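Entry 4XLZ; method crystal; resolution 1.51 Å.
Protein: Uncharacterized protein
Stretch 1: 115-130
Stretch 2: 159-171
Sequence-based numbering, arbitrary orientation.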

# COMPACT_ATOMS: atom_id res chain seq x y z
N PRO A 115 2.80 -8.43 7.20
CA PRO A 115 3.39 -7.46 6.25
C PRO A 115 4.85 -7.49 6.21
O PRO A 115 5.53 -7.88 7.19
CB PRO A 115 2.90 -6.09 6.81
CG PRO A 115 1.73 -6.44 7.77
CD PRO A 115 2.08 -7.81 8.34
N TYR A 116 5.39 -6.94 5.10
CA TYR A 116 6.84 -6.68 5.07
C TYR A 116 6.96 -5.13 5.04
O TYR A 116 6.83 -4.50 3.96
CB TYR A 116 7.51 -7.32 3.82
CG TYR A 116 8.96 -7.04 3.79
CD1 TYR A 116 9.48 -6.11 2.84
CD2 TYR A 116 9.83 -7.61 4.73
CE1 TYR A 116 10.88 -5.87 2.78
CE2 TYR A 116 11.19 -7.33 4.72
CZ TYR A 116 11.71 -6.41 3.76
OH TYR A 116 13.05 -6.10 3.70
N SER A 117 7.11 -4.55 6.22
CA SER A 117 6.97 -3.07 6.26
C SER A 117 7.74 -2.57 7.48
O SER A 117 8.07 -3.24 8.46
CB SER A 117 5.48 -2.73 6.45
OG SER A 117 5.01 -3.18 7.74
N ARG A 118 7.95 -1.20 7.40
CA ARG A 118 8.55 -0.47 8.56
C ARG A 118 7.70 -0.64 9.81
O ARG A 118 8.31 -0.82 10.89
CB ARG A 118 8.60 1.01 8.10
CG ARG A 118 9.14 1.91 9.33
CD ARG A 118 9.10 3.42 8.87
NE ARG A 118 7.67 3.71 8.71
CZ ARG A 118 7.26 4.70 7.94
NH1 ARG A 118 8.21 5.59 7.51
NH2 ARG A 118 5.94 4.88 7.70
N GLU A 119 6.37 -0.68 9.67
CA GLU A 119 5.54 -0.85 10.87
C GLU A 119 5.94 -2.15 11.62
O GLU A 119 6.03 -2.14 12.88
CB GLU A 119 4.10 -0.87 10.41
CG GLU A 119 3.20 -1.20 11.61
CD GLU A 119 1.75 -1.23 11.28
OE1 GLU A 119 1.37 -1.38 10.09
OE2 GLU A 119 0.95 -1.09 12.19
N VAL A 120 6.14 -3.26 10.89
CA VAL A 120 6.46 -4.50 11.68
C VAL A 120 7.86 -4.43 12.22
O VAL A 120 8.14 -4.85 13.35
CB VAL A 120 6.37 -5.68 10.71
CG1 VAL A 120 6.65 -7.01 11.53
CG2 VAL A 120 4.89 -5.80 10.15
N ARG A 121 8.82 -3.76 11.51
CA ARG A 121 10.15 -3.53 12.11
C ARG A 121 9.96 -2.79 13.37
O ARG A 121 10.75 -3.05 14.36
CB ARG A 121 11.05 -2.70 11.15
CG ARG A 121 11.35 -3.49 9.79
CD ARG A 121 12.46 -2.66 9.07
NE ARG A 121 12.60 -3.24 7.73
CZ ARG A 121 11.83 -2.93 6.68
NH1 ARG A 121 11.13 -1.80 6.62
NH2 ARG A 121 11.86 -3.79 5.65
N LYS A 122 9.16 -1.72 13.40
CA LYS A 122 9.02 -0.95 14.66
C LYS A 122 8.53 -1.85 15.78
O LYS A 122 8.97 -1.67 16.94
CB LYS A 122 8.01 0.20 14.46
CG LYS A 122 8.64 1.29 13.60
CD LYS A 122 7.52 2.36 13.49
CE LYS A 122 8.09 3.53 12.77
NZ LYS A 122 6.79 4.42 12.52
N ASP A 123 7.63 -2.81 15.54
CA ASP A 123 7.17 -3.69 16.67
C ASP A 123 8.40 -4.49 17.21
O ASP A 123 8.64 -4.64 18.43
CB ASP A 123 6.23 -4.75 16.10
CG ASP A 123 4.90 -4.24 15.81
OD1 ASP A 123 4.47 -3.17 16.40
OD2 ASP A 123 4.25 -4.89 14.92
N LEU A 124 9.23 -5.06 16.30
CA LEU A 124 10.41 -5.84 16.71
C LEU A 124 11.38 -4.96 17.44
O LEU A 124 11.96 -5.34 18.44
CB LEU A 124 11.08 -6.55 15.52
CG LEU A 124 10.15 -7.59 14.90
CD1 LEU A 124 10.98 -8.22 13.73
CD2 LEU A 124 9.80 -8.73 15.90
N VAL A 125 11.69 -3.75 16.90
CA VAL A 125 12.68 -2.84 17.52
C VAL A 125 12.11 -2.41 18.90
O VAL A 125 12.99 -2.34 19.80
CB VAL A 125 12.83 -1.67 16.61
CG1 VAL A 125 13.59 -0.50 17.32
CG2 VAL A 125 13.66 -2.08 15.36
N LYS A 126 10.83 -2.21 19.09
CA LYS A 126 10.34 -1.78 20.45
C LYS A 126 10.65 -2.91 21.44
O LYS A 126 11.14 -2.67 22.55
CB LYS A 126 8.80 -1.66 20.33
CG LYS A 126 8.20 -1.15 21.65
CD LYS A 126 6.75 -0.40 21.45
CE LYS A 126 5.79 -1.34 21.08
NZ LYS A 126 4.59 -0.40 20.61
N ILE A 127 10.43 -4.17 21.05
CA ILE A 127 10.67 -5.28 22.02
C ILE A 127 12.10 -5.47 22.19
O ILE A 127 12.59 -5.73 23.35
CB ILE A 127 10.03 -6.54 21.43
CG1 ILE A 127 8.50 -6.39 21.40
CG2 ILE A 127 10.38 -7.77 22.39
CD1 ILE A 127 7.73 -7.43 20.51
N ILE A 128 12.99 -5.40 21.18
CA ILE A 128 14.39 -5.54 21.35
C ILE A 128 14.92 -4.44 22.29
O ILE A 128 15.81 -4.76 23.08
CB ILE A 128 15.12 -5.52 19.92
CG1 ILE A 128 14.68 -6.84 19.20
CG2 ILE A 128 16.64 -5.43 20.05
CD1 ILE A 128 15.14 -6.80 17.70
N ARG A 129 14.46 -3.22 22.06
CA ARG A 129 15.00 -2.15 22.91
C ARG A 129 14.45 -2.33 24.30
O ARG A 129 15.25 -2.00 25.25
CB ARG A 129 14.59 -0.81 22.37
CG ARG A 129 15.35 -0.46 21.08
CD ARG A 129 14.71 0.85 20.53
NE ARG A 129 15.55 1.27 19.34
CZ ARG A 129 15.17 2.23 18.44
NH1 ARG A 129 16.04 2.59 17.49
NH2 ARG A 129 13.92 2.73 18.50
N LYS A 130 13.26 -2.81 24.52
CA LYS A 130 12.76 -3.03 25.94
C LYS A 130 13.55 -4.16 26.60
O LYS A 130 14.01 -4.02 27.77
CB LYS A 130 11.31 -3.39 25.87
CG LYS A 130 10.72 -3.73 27.27
CD LYS A 130 10.56 -2.58 28.20
CE LYS A 130 10.07 -3.21 29.65
NZ LYS A 130 9.73 -1.95 30.43
N ILE A 159 16.40 -9.70 10.92
CA ILE A 159 17.78 -9.29 10.68
C ILE A 159 17.78 -7.75 10.64
O ILE A 159 18.62 -7.09 11.24
CB ILE A 159 18.29 -9.87 9.37
CG1 ILE A 159 18.42 -11.37 9.57
CG2 ILE A 159 19.68 -9.26 9.03
CD1 ILE A 159 18.63 -12.13 8.20
N GLU A 160 16.86 -7.18 9.85
CA GLU A 160 16.78 -5.69 9.70
C GLU A 160 16.56 -5.06 11.02
O GLU A 160 17.17 -3.98 11.35
CB GLU A 160 15.64 -5.37 8.75
CG GLU A 160 15.97 -5.87 7.35
CD GLU A 160 14.67 -6.10 6.49
OE1 GLU A 160 13.56 -5.71 6.88
OE2 GLU A 160 14.82 -6.76 5.41
N SER A 161 15.63 -5.60 11.80
CA SER A 161 15.24 -4.94 13.08
C SER A 161 16.41 -5.03 14.07
O SER A 161 16.56 -4.09 14.87
CB SER A 161 14.04 -5.62 13.66
OG SER A 161 12.92 -5.44 12.74
N VAL A 162 17.15 -6.13 14.08
CA VAL A 162 18.37 -6.15 14.97
C VAL A 162 19.31 -4.99 14.59
O VAL A 162 19.80 -4.29 15.50
CB VAL A 162 19.03 -7.55 14.83
CG1 VAL A 162 20.41 -7.49 15.51
CG2 VAL A 162 18.11 -8.59 15.55
N ALA A 163 19.52 -4.80 13.27
CA ALA A 163 20.44 -3.73 12.84
C ALA A 163 19.83 -2.39 13.26
O ALA A 163 20.52 -1.48 13.78
CB ALA A 163 20.56 -3.74 11.35
N PHE A 164 18.52 -2.18 13.01
CA PHE A 164 17.97 -0.80 13.17
C PHE A 164 17.67 -0.45 14.55
O PHE A 164 17.53 0.76 14.92
CB PHE A 164 16.66 -0.68 12.32
CG PHE A 164 16.91 -0.84 10.80
CD1 PHE A 164 18.16 -0.81 10.20
CD2 PHE A 164 15.78 -1.12 10.03
CE1 PHE A 164 18.29 -1.02 8.78
CE2 PHE A 164 15.89 -1.33 8.63
CZ PHE A 164 17.12 -1.33 8.04
N SER A 165 17.64 -1.47 15.47
CA SER A 165 17.48 -1.14 16.90
C SER A 165 18.62 -0.33 17.46
O SER A 165 18.31 0.40 18.49
CB SER A 165 17.48 -2.48 17.70
OG SER A 165 16.27 -3.19 17.47
N GLN A 166 19.74 -0.29 16.77
CA GLN A 166 20.99 0.48 17.26
C GLN A 166 20.84 1.93 16.83
O GLN A 166 21.71 2.76 17.19
CB GLN A 166 22.27 -0.07 16.57
CG GLN A 166 22.37 -1.44 16.96
CD GLN A 166 23.67 -2.02 16.53
OE1 GLN A 166 24.65 -1.35 16.40
NE2 GLN A 166 23.68 -3.32 16.38
N LEU A 167 19.84 2.29 16.01
CA LEU A 167 19.91 3.63 15.36
C LEU A 167 18.90 4.51 15.96
O LEU A 167 17.67 4.32 15.87
CB LEU A 167 19.51 3.44 13.81
CG LEU A 167 20.36 2.48 13.05
CD1 LEU A 167 19.90 2.28 11.59
CD2 LEU A 167 21.88 2.96 13.03
N PRO A 168 19.33 5.63 16.61
CA PRO A 168 18.33 6.46 17.40
C PRO A 168 17.29 7.22 16.51
O PRO A 168 16.25 7.59 17.00
CB PRO A 168 19.23 7.47 18.16
CG PRO A 168 20.53 7.43 17.46
CD PRO A 168 20.76 5.97 16.85
N ASN A 169 17.66 7.45 15.23
CA ASN A 169 16.66 8.05 14.35
C ASN A 169 15.65 7.03 13.80
O ASN A 169 14.68 7.44 13.09
CB ASN A 169 17.39 8.75 13.19
CG ASN A 169 18.12 10.04 13.69
OD1 ASN A 169 17.58 10.68 14.52
ND2 ASN A 169 19.28 10.25 13.18
N PHE A 170 15.86 5.70 14.03
CA PHE A 170 14.85 4.73 13.60
C PHE A 170 13.84 4.56 14.75
O PHE A 170 14.23 4.22 15.87
CB PHE A 170 15.61 3.39 13.26
CG PHE A 170 14.65 2.36 12.73
CD1 PHE A 170 14.60 2.28 11.33
CD2 PHE A 170 13.82 1.58 13.57
CE1 PHE A 170 13.71 1.35 10.70
CE2 PHE A 170 12.80 0.71 12.92
CZ PHE A 170 12.76 0.67 11.53
N SER A 171 12.56 4.70 14.39
CA SER A 171 11.53 4.64 15.43
C SER A 171 11.84 5.52 16.65
O SER A 171 11.97 5.08 17.77
CB SER A 171 11.22 3.17 15.77
OG SER A 171 9.91 3.10 16.28
O HOH W 1 9.67 0.91 17.74

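Small residues let the backbones come close, and long side chains fasten the two ends. Helix 118-130 crosses helix 159-164 at 56°, with axes 8.8 Å apart. At the centre, Ser161 fits as a knob among Arg121, Leu124, Val125 and Ile128; its OG lies 3.4 Å from Arg121 CA, a packing that a side chain this short permits. One turn on, Ser165 adopts m, which brings its OG within 2.8 Å of Ser161 O, to which it donates a hydrogen bond. The bond uses the hydroxyl's proton, and the same atom, Ser165 OG, packs against Val125 CG2 at 3.5 Å. Val125, in t, also sends CG2 to Phe170 CE2, 3.8 Å away.

At one end Arg121 runs m, t, t, and its chi4 of 84° turns the guanidinium so that NE and NH2 each donate to Glu160 OE1 at 2.8 Å, a salt bridge. Glu160 OE2 accepts from Tyr116 OH at 2.5 Å; Tyr116 leaves its backbone sideways, and its t rotamer carries the hydroxyl over.

At the other end Arg129, m then extended, reaches the backbone from Ser165 to Ser171, which includes the turn Leu167 to Phe170. Arg129 NE donates to Ser165 O (3.0 Å), Arg129 NH1 to Phe170 O (2.9 Å) and Arg129 NH2 to Ser171 O (3.1 Å), all near the guanidinium plane: one side chain gathers three backbone carbonyls.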